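Local coordinates for protein glyoxylate reductase (Paecilomyces sp. J18, PDB 3WNV) that probably reduces glyoxylate to glycolate with a nicotinamide cofactor, as a fungal member of the D-isomer-specific 2-hydroxyacid dehydrogenase family, at residues L311-A314 against L320-Q323; E20-L25 against L306-L311; I54-I59 against D90-D95. All blocks are in the same frame, centred on the assembly; numbering follows the deposited sequence.

Contact 1 (L311-A314 against L320-Q323); sequences LRSA and LLTQ
Ser313 OG hydrogen-bonds to the main-chain oxygen of Glu319 and lies against a methyl of Leu321, with CD2 of Leu321 3.7 Å from OG of Ser313. The hydroxyl sits opposite its own backbone N, beside the carbonyl carbon (chi1 -174°), a setting that sends it off the helix 297-317 toward the chain that turns back after the helix. The same methyl also rests on the serine methylene, with Leu321 CD2 3.9 Å from Ser313 CB, so one branch of Leu321 spans both side-chain atoms of Ser313 while its own exposure to solvent remains high. One residue on, the contact is purely apolar: CB of Ala314 meets CD2 of Leu320 at 4.1 Å. Leu320 starts out away from the helix, and its branched end comes back to the alanine. Leu320 also reaches Tyr81 and Cys83 of strand 81-85 and Ala103 and Ser105 of strand 103-105, which places it between helix and sheet edge. Beyond it, Thr322 pairs through its backbone with Ser106. A buried hydroxyl satisfied by a carbonyl, with one leucine methyl against it, is one of several polar ties on the returning chain, Asn310 being the other anchor; apolar packing between the two segments is thin.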
ATOM      1  N   LEU A 311      18.180  -1.103   9.148  1.00 15.63           N
ATOM      2  CA  LEU A 311      19.235  -0.126   9.410  1.00 19.19           C
ATOM      3  C   LEU A 311      20.402  -0.668  10.220  1.00 17.48           C
ATOM      4  O   LEU A 311      21.568  -0.447   9.902  1.00 16.58           O
ATOM      5  CB  LEU A 311      18.657   1.080  10.142  1.00 23.34           C
ATOM      6  CG  LEU A 311      17.913   2.019   9.236  1.00 30.85           C
ATOM      7  CD1 LEU A 311      16.997   2.951  10.034  1.00 36.79           C
ATOM      8  CD2 LEU A 311      18.930   2.785   8.424  1.00 29.53           C
ATOM      9  N   ARG A 312      20.089  -1.352  11.300  1.00 15.60           N
ATOM     10  CA  ARG A 312      21.119  -1.880  12.171  1.00 18.50           C
ATOM     11  C   ARG A 312      21.956  -2.925  11.429  1.00 20.39           C
ATOM     12  O   ARG A 312      23.192  -2.935  11.529  1.00 20.43           O
ATOM     13  CB  ARG A 312      20.487  -2.469  13.441  1.00 15.62           C
ATOM     14  CG  ARG A 312      21.512  -3.108  14.359  1.00 22.01           C
ATOM     15  CD  ARG A 312      20.840  -3.660  15.602  1.00 27.54           C
ATOM     16  NE  ARG A 312      20.403  -2.597  16.512  1.00 32.81           N
ATOM     17  CZ  ARG A 312      21.215  -2.007  17.394  1.00 34.91           C
ATOM     18  NH1 ARG A 312      22.488  -2.372  17.454  1.00 36.07           N
ATOM     19  NH2 ARG A 312      20.768  -1.054  18.210  1.00 29.99           N
ATOM     20  N   SER A 313      21.290  -3.767  10.650  1.00 19.30           N
ATOM     21  CA  SER A 313      21.998  -4.769   9.851  1.00 24.09           C
ATOM     22  C   SER A 313      22.908  -4.093   8.830  1.00 19.01           C
ATOM     23  O   SER A 313      24.046  -4.516   8.611  1.00 19.57           O
ATOM     24  CB  SER A 313      20.984  -5.652   9.122  1.00 25.09           C
ATOM     25  OG  SER A 313      21.642  -6.722   8.458  1.00 30.72           O
ATOM     26  N   ALA A 314      22.410  -3.030   8.218  1.00 20.72           N
ATOM     27  CA  ALA A 314      23.188  -2.316   7.199  1.00 19.74           C
ATOM     28  C   ALA A 314      24.469  -1.737   7.796  1.00 19.52           C
ATOM     29  O   ALA A 314      25.575  -1.931   7.273  1.00 20.21           O
ATOM     30  CB  ALA A 314      22.357  -1.231   6.589  1.00 15.00           C
ATOM     31  N   LEU A 320      21.145  -5.715   4.091  1.00 23.43           N
ATOM     32  CA  LEU A 320      19.763  -5.486   4.464  1.00 20.18           C
ATOM     33  C   LEU A 320      19.033  -6.801   4.787  1.00 24.37           C
ATOM     34  O   LEU A 320      19.474  -7.890   4.406  1.00 25.73           O
ATOM     35  CB  LEU A 320      19.038  -4.739   3.340  1.00 18.65           C
ATOM     36  CG  LEU A 320      19.506  -3.318   3.054  1.00 21.32           C
ATOM     37  CD1 LEU A 320      18.877  -2.792   1.740  1.00 16.15           C
ATOM     38  CD2 LEU A 320      19.176  -2.383   4.230  1.00 20.36           C
ATOM     39  N   LEU A 321      17.919  -6.687   5.496  1.00 21.12           N
ATOM     40  CA  LEU A 321      17.083  -7.835   5.809  1.00 20.07           C
ATOM     41  C   LEU A 321      16.004  -8.026   4.747  1.00 21.63           C
ATOM     42  O   LEU A 321      15.739  -9.150   4.314  1.00 22.07           O
ATOM     43  CB  LEU A 321      16.428  -7.647   7.179  1.00 20.97           C
ATOM     44  CG  LEU A 321      17.398  -7.445   8.330  1.00 24.23           C
ATOM     45  CD1 LEU A 321      16.627  -7.475   9.647  1.00 24.27           C
ATOM     46  CD2 LEU A 321      18.456  -8.519   8.311  1.00 26.02           C
ATOM     47  N   THR A 322      15.368  -6.925   4.339  1.00 17.27           N
ATOM     48  CA  THR A 322      14.315  -6.964   3.339  1.00 18.84           C
ATOM     49  C   THR A 322      14.566  -6.009   2.164  1.00 14.86           C
ATOM     50  O   THR A 322      13.757  -5.105   1.883  1.00 17.62           O
ATOM     51  CB  THR A 322      12.964  -6.617   3.927  1.00 19.97           C
ATOM     52  OG1 THR A 322      13.035  -5.370   4.648  1.00 18.13           O
ATOM     53  CG2 THR A 322      12.493  -7.732   4.868  1.00 22.41           C
ATOM     54  N   GLN A 323      15.674  -6.223   1.490  1.00 16.89           N
ATOM     55  CA  GLN A 323      16.012  -5.427   0.292  1.00 13.82           C
ATOM     56  C   GLN A 323      14.934  -5.596  -0.775  1.00 16.65           C
ATOM     57  O   GLN A 323      14.410  -6.699  -0.968  1.00 20.06           O
ATOM     58  CB  GLN A 323      17.346  -5.863  -0.264  1.00 16.20           C
ATOM     59  CG  GLN A 323      17.827  -4.964  -1.417  1.00 20.21           C
ATOM     60  CD  GLN A 323      19.263  -5.246  -1.839  1.00 21.04           C
ATOM     61  OE1 GLN A 323      19.791  -6.331  -1.603  1.00 27.21           O
ATOM     62  NE2 GLN A 323      19.906  -4.260  -2.470  1.00 18.55           N
TER

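Contact 2 (E20-L25 against L306-L311); sequences EALSSL and LVLNNL
This is a small, buried, wholly apolar contact between the 3-10 turn 22-24 that follows helix 16-21 and the long C-terminal helix 297-317, whose segments are 281 residues apart in sequence. Leu22 carries it from one side. Its CD1 lies 4.1 Å from CD2 of Leu308 and 4.5 Å from CB of Leu311, so a single methyl sits over the gap between two residues one helical turn apart. The side chains of Leu22 and Leu308 cross obliquely. Leu22 starts out toward the helix, and with CG opposite its carbonyl carbon (chi1 -60°) the CD1 branch is carried on to the Leu308 methyl. Backbone bonds, Ser23 N to Glu20 O at 3.0 Å and Leu25 N to Leu22 O at 2.9 Å, close the turn that carries Leu22.

On the helix side, Asn310 takes no part in the leucine packing: its ND2 bonds back to Leu306 O at 2.9 Å, and its amide also bonds to Thr322 OG1 and Leu321 N in the chain after the helix. Around the contact, Leu308 also packs on Ala15 and Tyr55, Leu311 on Ala53 and Cys83, and Leu22 on the side chain of Arg312. A C-terminal helix returns here to cover one face of the parallel sheet formed near the N-terminus, sealed by leucines against the turn beside it, as in the flavodoxin-like substrate-binding domain of D-2-hydroxyacid dehydrogenases.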
ATOM      1  N   GLU A  20      17.009   5.579  19.065  1.00 16.82           N
ATOM      2  CA  GLU A  20      18.039   6.165  19.930  1.00 17.29           C
ATOM      3  C   GLU A  20      19.154   5.176  20.224  1.00 18.35           C
ATOM      4  O   GLU A  20      20.317   5.556  20.353  1.00 19.94           O
ATOM      5  CB  GLU A  20      17.430   6.650  21.235  1.00 24.21           C
ATOM      6  CG  GLU A  20      16.333   7.686  21.034  1.00 30.97           C
ATOM      7  CD  GLU A  20      16.846   9.066  20.641  1.00 39.87           C
ATOM      8  OE1 GLU A  20      18.078   9.263  20.467  1.00 42.86           O
ATOM      9  OE2 GLU A  20      15.988   9.972  20.525  1.00 43.15           O
ATOM     10  N   ALA A  21      18.798   3.903  20.324  1.00 20.18           N
ATOM     11  CA  ALA A  21      19.794   2.869  20.587  1.00 22.37           C
ATOM     12  C   ALA A  21      20.903   2.798  19.524  1.00 24.18           C
ATOM     13  O   ALA A  21      22.016   2.394  19.819  1.00 25.92           O
ATOM     14  CB  ALA A  21      19.111   1.535  20.745  1.00 23.29           C
ATOM     15  N   LEU A  22      20.609   3.190  18.291  1.00 19.96           N
ATOM     16  CA  LEU A  22      21.629   3.167  17.225  1.00 18.32           C
ATOM     17  C   LEU A  22      22.742   4.171  17.425  1.00 17.97           C
ATOM     18  O   LEU A  22      23.726   4.163  16.683  1.00 20.60           O
ATOM     19  CB  LEU A  22      20.991   3.416  15.845  1.00 16.82           C
ATOM     20  CG  LEU A  22      19.932   2.405  15.400  1.00 21.18           C
ATOM     21  CD1 LEU A  22      19.182   2.955  14.179  1.00 21.76           C
ATOM     22  CD2 LEU A  22      20.562   1.055  15.063  1.00 23.42           C
ATOM     23  N   SER A  23      22.607   5.035  18.422  1.00 23.14           N
ATOM     24  CA  SER A  23      23.648   6.035  18.677  1.00 19.46           C
ATOM     25  C   SER A  23      24.950   5.420  19.144  1.00 24.86           C
ATOM     26  O   SER A  23      25.996   6.066  19.097  1.00 25.63           O
ATOM     27  CB  SER A  23      23.159   7.085  19.661  1.00 24.37           C
ATOM     28  OG  SER A  23      23.181   6.589  20.978  1.00 31.90           O
ATOM     29  N   SER A  24      24.905   4.167  19.589  1.00 19.28           N
ATOM     30  CA  SER A  24      26.144   3.476  19.926  1.00 26.99           C
ATOM     31  C   SER A  24      26.962   3.152  18.674  1.00 27.07           C
ATOM     32  O   SER A  24      28.159   2.921  18.764  1.00 28.67           O
ATOM     33  CB  SER A  24      25.850   2.192  20.701  1.00 33.42           C
ATOM     34  OG  SER A  24      25.303   1.218  19.833  1.00 34.79           O
ATOM     35  N   LEU A  25      26.304   3.133  17.517  1.00 21.68           N
ATOM     36  CA  LEU A  25      26.959   2.826  16.249  1.00 23.17           C
ATOM     37  C   LEU A  25      27.229   4.050  15.390  1.00 22.84           C
ATOM     38  O   LEU A  25      28.233   4.094  14.699  1.00 24.20           O
ATOM     39  CB  LEU A  25      26.091   1.863  15.418  1.00 21.85           C
ATOM     40  CG  LEU A  25      25.608   0.593  16.117  1.00 30.61           C
ATOM     41  CD1 LEU A  25      24.633  -0.208  15.248  1.00 30.81           C
ATOM     42  CD2 LEU A  25      26.773  -0.264  16.521  1.00 36.42           C
ATOM     43  N   LEU A 306      10.957  -3.251  11.877  1.00 12.79           N
ATOM     44  CA  LEU A 306      11.551  -3.871  10.691  1.00 12.74           C
ATOM     45  C   LEU A 306      12.492  -2.917   9.963  1.00 11.17           C
ATOM     46  O   LEU A 306      13.579  -3.305   9.557  1.00 12.64           O
ATOM     47  CB  LEU A 306      10.459  -4.397   9.730  1.00 14.92           C
ATOM     48  CG  LEU A 306      10.949  -5.136   8.470  1.00 13.90           C
ATOM     49  CD1 LEU A 306      11.901  -6.298   8.798  1.00 13.05           C
ATOM     50  CD2 LEU A 306       9.721  -5.614   7.738  1.00 16.38           C
ATOM     51  N   VAL A 307      12.102  -1.654   9.820  1.00 10.53           N
ATOM     52  CA  VAL A 307      12.993  -0.675   9.211  1.00 13.25           C
ATOM     53  C   VAL A 307      14.254  -0.485  10.048  1.00 12.42           C
ATOM     54  O   VAL A 307      15.371  -0.407   9.513  1.00 13.33           O
ATOM     55  CB  VAL A 307      12.277   0.689   9.030  1.00 10.04           C
ATOM     56  CG1 VAL A 307      13.165   1.658   8.232  1.00 11.14           C
ATOM     57  CG2 VAL A 307      10.956   0.485   8.291  1.00 12.53           C
ATOM     58  N   LEU A 308      14.094  -0.442  11.376  1.00 10.88           N
ATOM     59  CA  LEU A 308      15.223  -0.143  12.236  1.00 14.38           C
ATOM     60  C   LEU A 308      16.158  -1.346  12.279  1.00 14.07           C
ATOM     61  O   LEU A 308      17.359  -1.183  12.418  1.00 15.16           O
ATOM     62  CB  LEU A 308      14.758   0.312  13.626  1.00 15.25           C
ATOM     63  CG  LEU A 308      14.122   1.721  13.581  1.00 14.76           C
ATOM     64  CD1 LEU A 308      13.304   2.000  14.849  1.00 20.04           C
ATOM     65  CD2 LEU A 308      15.174   2.815  13.381  1.00 18.32           C
ATOM     66  N   ASN A 309      15.596  -2.553  12.156  1.00 16.01           N
ATOM     67  CA  ASN A 309      16.425  -3.753  12.086  1.00 16.55           C
ATOM     68  C   ASN A 309      17.211  -3.846  10.779  1.00 13.26           C
ATOM     69  O   ASN A 309      18.355  -4.304  10.774  1.00 17.38           O
ATOM     70  CB  ASN A 309      15.577  -5.010  12.338  1.00 20.39           C
ATOM     71  CG  ASN A 309      15.266  -5.201  13.810  1.00 27.02           C
ATOM     72  OD1 ASN A 309      16.070  -4.848  14.651  1.00 29.92           O
ATOM     73  ND2 ASN A 309      14.085  -5.731  14.123  1.00 32.57           N
ATOM     74  N   ASN A 310      16.582  -3.442   9.674  1.00 13.22           N
ATOM     75  CA  ASN A 310      17.305  -3.264   8.418  1.00 14.13           C
ATOM     76  C   ASN A 310      18.453  -2.271   8.567  1.00 16.87           C
ATOM     77  O   ASN A 310      19.558  -2.553   8.154  1.00 14.68           O
ATOM     78  CB  ASN A 310      16.375  -2.782   7.313  1.00 14.10           C
ATOM     79  CG  ASN A 310      15.716  -3.919   6.581  1.00 18.14           C
ATOM     80  OD1 ASN A 310      16.351  -4.569   5.731  1.00 15.83           O
ATOM     81  ND2 ASN A 310      14.441  -4.177   6.894  1.00 14.65           N
ATOM     82  N   LEU A 311      18.180  -1.103   9.148  1.00 15.63           N
ATOM     83  CA  LEU A 311      19.235  -0.126   9.410  1.00 19.19           C
ATOM     84  C   LEU A 311      20.402  -0.668  10.220  1.00 17.48           C
ATOM     85  O   LEU A 311      21.568  -0.447   9.902  1.00 16.58           O
ATOM     86  CB  LEU A 311      18.657   1.080  10.142  1.00 23.34           C
ATOM     87  CG  LEU A 311      17.913   2.019   9.236  1.00 30.85           C
ATOM     88  CD1 LEU A 311      16.997   2.951  10.034  1.00 36.79           C
ATOM     89  CD2 LEU A 311      18.930   2.785   8.424  1.00 29.53           C
TER

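Contact 3 (I54-I59 against D90-D95); sequences IYRSNI and DNIDVD
Asn91 is the hub between the end of strand 51-57 and the loop leading into helix 94-99, accepting from Arg56 and donating to Asn58. Arg56 NH1 gives a bond to Asn91 OD1, 3.0 Å with an angle of 158° at the hydrogen. The oxygen lies near the guanidinium plane, at its edge, but the donor stands well above the carbonyl plane of the amide, and the two flat groups are nearly perpendicular (86°). Asn91 ND2 then donates to Asn58 OD1 at 2.9 Å, in a bond tilted modestly from the Asn58 carbonyl plane. With oxygen and nitrogen both engaged, the rotation of the Asn91 amide is set. Its CG lies between backbone N and carbonyl carbon (chi1 48°), which directs the amide to the strand.

Asn58 OD1 takes a second donor, water 1, at 2.8 Å; that water in turn accepts from Asp90 N at 3.1 Å, so the loop backbone is tied to the same oxygen. Asn58 ND2 is satisfied by the carbonyl of Gly88. Against Arg56 the apolar partner is Ile92, whose CG1 comes to 3.4 Å from NH1, and Phe67 makes a cation-pi contact with the guanidinium. Asp90 forms a salt bridge with Arg244.

A sulfate ion, probably from the crystallisation liquor, lies about 3 Å from the Asn58 side chain. Such a polar network at the C-terminal end of a parallel strand, where Arg244 of the NAD-binding sequence family reaches across, fits the interdomain cleft of D-2-hydroxyacid dehydrogenases, where substrate probably binds.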
ATOM      1  N   ILE A  54      19.637   6.179   5.621  1.00 10.30           N
ATOM      2  CA  ILE A  54      18.530   7.103   5.812  1.00 11.09           C
ATOM      3  C   ILE A  54      17.311   6.283   6.159  1.00 10.78           C
ATOM      4  O   ILE A  54      17.011   5.300   5.474  1.00 13.78           O
ATOM      5  CB  ILE A  54      18.219   7.863   4.510  1.00 12.35           C
ATOM      6  CG1 ILE A  54      19.274   8.944   4.244  1.00 17.19           C
ATOM      7  CG2 ILE A  54      16.807   8.501   4.574  1.00 11.52           C
ATOM      8  CD1 ILE A  54      19.090   9.588   2.830  1.00 10.50           C
ATOM      9  N   TYR A  55      16.590   6.683   7.202  1.00 10.63           N
ATOM     10  CA  TYR A  55      15.287   6.098   7.496  1.00  6.55           C
ATOM     11  C   TYR A  55      14.259   7.028   6.904  1.00 10.81           C
ATOM     12  O   TYR A  55      14.299   8.227   7.190  1.00 11.11           O
ATOM     13  CB  TYR A  55      15.079   6.086   9.037  1.00 10.42           C
ATOM     14  CG  TYR A  55      13.706   5.565   9.490  1.00 12.61           C
ATOM     15  CD1 TYR A  55      12.527   6.275   9.227  1.00  9.91           C
ATOM     16  CD2 TYR A  55      13.610   4.401  10.241  1.00 11.63           C
ATOM     17  CE1 TYR A  55      11.253   5.799   9.661  1.00 11.53           C
ATOM     18  CE2 TYR A  55      12.365   3.910  10.673  1.00 14.22           C
ATOM     19  CZ  TYR A  55      11.195   4.614  10.368  1.00 16.16           C
ATOM     20  OH  TYR A  55       9.993   4.134  10.826  1.00 14.90           O
ATOM     21  N   ARG A  56      13.302   6.500   6.122  1.00 11.14           N
ATOM     22  CA  ARG A  56      12.210   7.349   5.673  1.00 11.48           C
ATOM     23  C   ARG A  56      10.948   6.532   5.655  1.00  8.67           C
ATOM     24  O   ARG A  56      10.983   5.299   5.803  1.00 10.86           O
ATOM     25  CB  ARG A  56      12.495   7.930   4.272  1.00 10.89           C
ATOM     26  CG  ARG A  56      12.434   6.903   3.144  1.00 11.39           C
ATOM     27  CD  ARG A  56      12.626   7.577   1.787  1.00  9.49           C
ATOM     28  NE  ARG A  56      11.533   8.532   1.468  1.00 10.81           N
ATOM     29  CZ  ARG A  56      10.390   8.193   0.852  1.00 14.13           C
ATOM     30  NH1 ARG A  56      10.141   6.928   0.516  1.00 13.17           N
ATOM     31  NH2 ARG A  56       9.485   9.132   0.559  1.00 10.70           N
ATOM     32  N   SER A  57       9.821   7.196   5.422  1.00  9.90           N
ATOM     33  CA  SER A  57       8.535   6.483   5.345  1.00 10.66           C
ATOM     34  C   SER A  57       7.617   7.007   4.234  1.00 12.66           C
ATOM     35  O   SER A  57       7.863   8.085   3.674  1.00 14.17           O
ATOM     36  CB  SER A  57       7.808   6.609   6.666  1.00 12.95           C
ATOM     37  OG  SER A  57       7.536   7.985   6.947  1.00 12.86           O
ATOM     38  N   ASN A  58       6.530   6.285   3.954  1.00 14.43           N
ATOM     39  CA  ASN A  58       5.548   6.816   3.003  1.00 12.19           C
ATOM     40  C   ASN A  58       4.990   8.144   3.490  1.00 12.55           C
ATOM     41  O   ASN A  58       4.885   9.103   2.725  1.00 13.54           O
ATOM     42  CB  ASN A  58       4.434   5.798   2.741  1.00 13.90           C
ATOM     43  CG  ASN A  58       4.842   4.738   1.722  1.00 15.17           C
ATOM     44  OD1 ASN A  58       5.570   5.013   0.745  1.00 13.67           O
ATOM     45  ND2 ASN A  58       4.373   3.517   1.935  1.00 12.14           N
ATOM     46  N   ILE A  59       4.672   8.239   4.779  1.00 12.02           N
ATOM     47  CA  ILE A  59       4.145   9.508   5.279  1.00 15.90           C
ATOM     48  C   ILE A  59       5.120  10.675   5.134  1.00 17.01           C
ATOM     49  O   ILE A  59       4.700  11.817   4.858  1.00 18.20           O
ATOM     50  CB  ILE A  59       3.681   9.359   6.756  1.00 15.81           C
ATOM     51  CG1 ILE A  59       2.422   8.502   6.791  1.00 15.71           C
ATOM     52  CG2 ILE A  59       3.382  10.675   7.359  1.00 21.23           C
ATOM     53  CD1 ILE A  59       2.034   8.096   8.195  1.00 17.66           C
ATOM     54  N   ASP A  90       6.510   3.322  -4.190  1.00 15.62           N
ATOM     55  CA  ASP A  90       6.442   3.881  -5.529  1.00 17.05           C
ATOM     56  C   ASP A  90       6.878   5.337  -5.465  1.00 18.11           C
ATOM     57  O   ASP A  90       7.009   5.996  -6.503  1.00 22.77           O
ATOM     58  CB  ASP A  90       5.036   3.685  -6.145  1.00 15.38           C
ATOM     59  CG  ASP A  90       3.938   4.204  -5.258  1.00 18.85           C
ATOM     60  OD1 ASP A  90       3.650   5.424  -5.293  1.00 23.01           O
ATOM     61  OD2 ASP A  90       3.342   3.397  -4.520  1.00 17.14           O
ATOM     62  N   ASN A  91       7.181   5.837  -4.252  1.00 14.58           N
ATOM     63  CA  ASN A  91       7.786   7.187  -4.137  1.00 14.20           C
ATOM     64  C   ASN A  91       9.334   7.176  -4.034  1.00 17.05           C
ATOM     65  O   ASN A  91       9.983   8.196  -3.740  1.00 16.21           O
ATOM     66  CB  ASN A  91       7.171   7.951  -2.969  1.00 12.58           C
ATOM     67  CG  ASN A  91       7.134   7.130  -1.720  1.00 14.46           C
ATOM     68  OD1 ASN A  91       7.985   6.229  -1.520  1.00 17.01           O
ATOM     69  ND2 ASN A  91       6.120   7.366  -0.897  1.00 14.51           N
ATOM     70  N   ILE A  92       9.935   6.015  -4.284  1.00 15.71           N
ATOM     71  CA  ILE A  92      11.389   5.943  -4.443  1.00 13.20           C
ATOM     72  C   ILE A  92      11.708   5.442  -5.858  1.00 14.27           C
ATOM     73  O   ILE A  92      11.142   4.437  -6.309  1.00 17.39           O
ATOM     74  CB  ILE A  92      11.993   4.949  -3.476  1.00 16.65           C
ATOM     75  CG1 ILE A  92      11.563   5.277  -2.055  1.00 15.48           C
ATOM     76  CG2 ILE A  92      13.530   4.895  -3.630  1.00 14.33           C
ATOM     77  CD1 ILE A  92      12.115   4.294  -1.018  1.00 21.14           C
ATOM     78  N   ASP A  93      12.616   6.126  -6.551  1.00 13.56           N
ATOM     79  CA  ASP A  93      13.068   5.659  -7.850  1.00 10.76           C
ATOM     80  C   ASP A  93      14.174   4.653  -7.627  1.00 15.29           C
ATOM     81  O   ASP A  93      15.362   5.002  -7.516  1.00 16.28           O
ATOM     82  CB  ASP A  93      13.588   6.844  -8.640  1.00 17.98           C
ATOM     83  CG  ASP A  93      13.951   6.484 -10.070  1.00 21.41           C
ATOM     84  OD1 ASP A  93      14.360   5.315 -10.346  1.00 16.28           O
ATOM     85  OD2 ASP A  93      13.841   7.390 -10.918  1.00 16.96           O
ATOM     86  N   VAL A  94      13.794   3.388  -7.548  1.00 15.35           N
ATOM     87  CA  VAL A  94      14.753   2.330  -7.269  1.00 16.18           C
ATOM     88  C   VAL A  94      15.943   2.231  -8.244  1.00 17.74           C
ATOM     89  O   VAL A  94      17.077   2.073  -7.820  1.00 16.20           O
ATOM     90  CB  VAL A  94      14.044   0.973  -7.099  1.00 17.74           C
ATOM     91  CG1 VAL A  94      15.074  -0.138  -6.880  1.00 20.46           C
ATOM     92  CG2 VAL A  94      13.012   1.046  -5.938  1.00 22.32           C
ATOM     93  N   ASP A  95      15.712   2.312  -9.552  1.00 16.45           N
ATOM     94  CA  ASP A  95      16.834   2.307 -10.473  1.00 17.11           C
ATOM     95  C   ASP A  95      17.793   3.488 -10.280  1.00 15.24           C
ATOM     96  O   ASP A  95      19.026   3.326 -10.374  1.00 16.34           O
ATOM     97  CB  ASP A  95      16.340   2.261 -11.931  1.00 22.49           C
ATOM     98  CG  ASP A  95      15.683   0.930 -12.279  1.00 32.09           C
ATOM     99  OD1 ASP A  95      15.803  -0.022 -11.481  1.00 34.51           O
ATOM    100  OD2 ASP A  95      15.057   0.822 -13.353  1.00 32.67           O
TER
HETATM  101  O   HOH W   1       4.752   3.992  -1.746  1.00 15.73           O

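Contacts 1 and 2 share Leu311 on helix 297-317, and their centres are 10 Å apart. Asn310 joins them: its OD1 lies 2.6 Å from Leu321 N and its ND2 2.9 Å from Thr322 OG1, both probable hydrogen bonds that hold the chain after the helix to the helix itself. Contact 3, with its centre 15 Å from contact 1 and 18 Å from contact 2, meets them through Tyr55, whose CE2 is 3.4 Å from Val307 CG1 and whose CD2 is 3.7 Å from Leu311 CD1. The strand 51-57 thus faces the apolar face of helix 297-317 with Tyr55, while the loop after the strand brings Asn58 to about 3 Å from a sulfate ion.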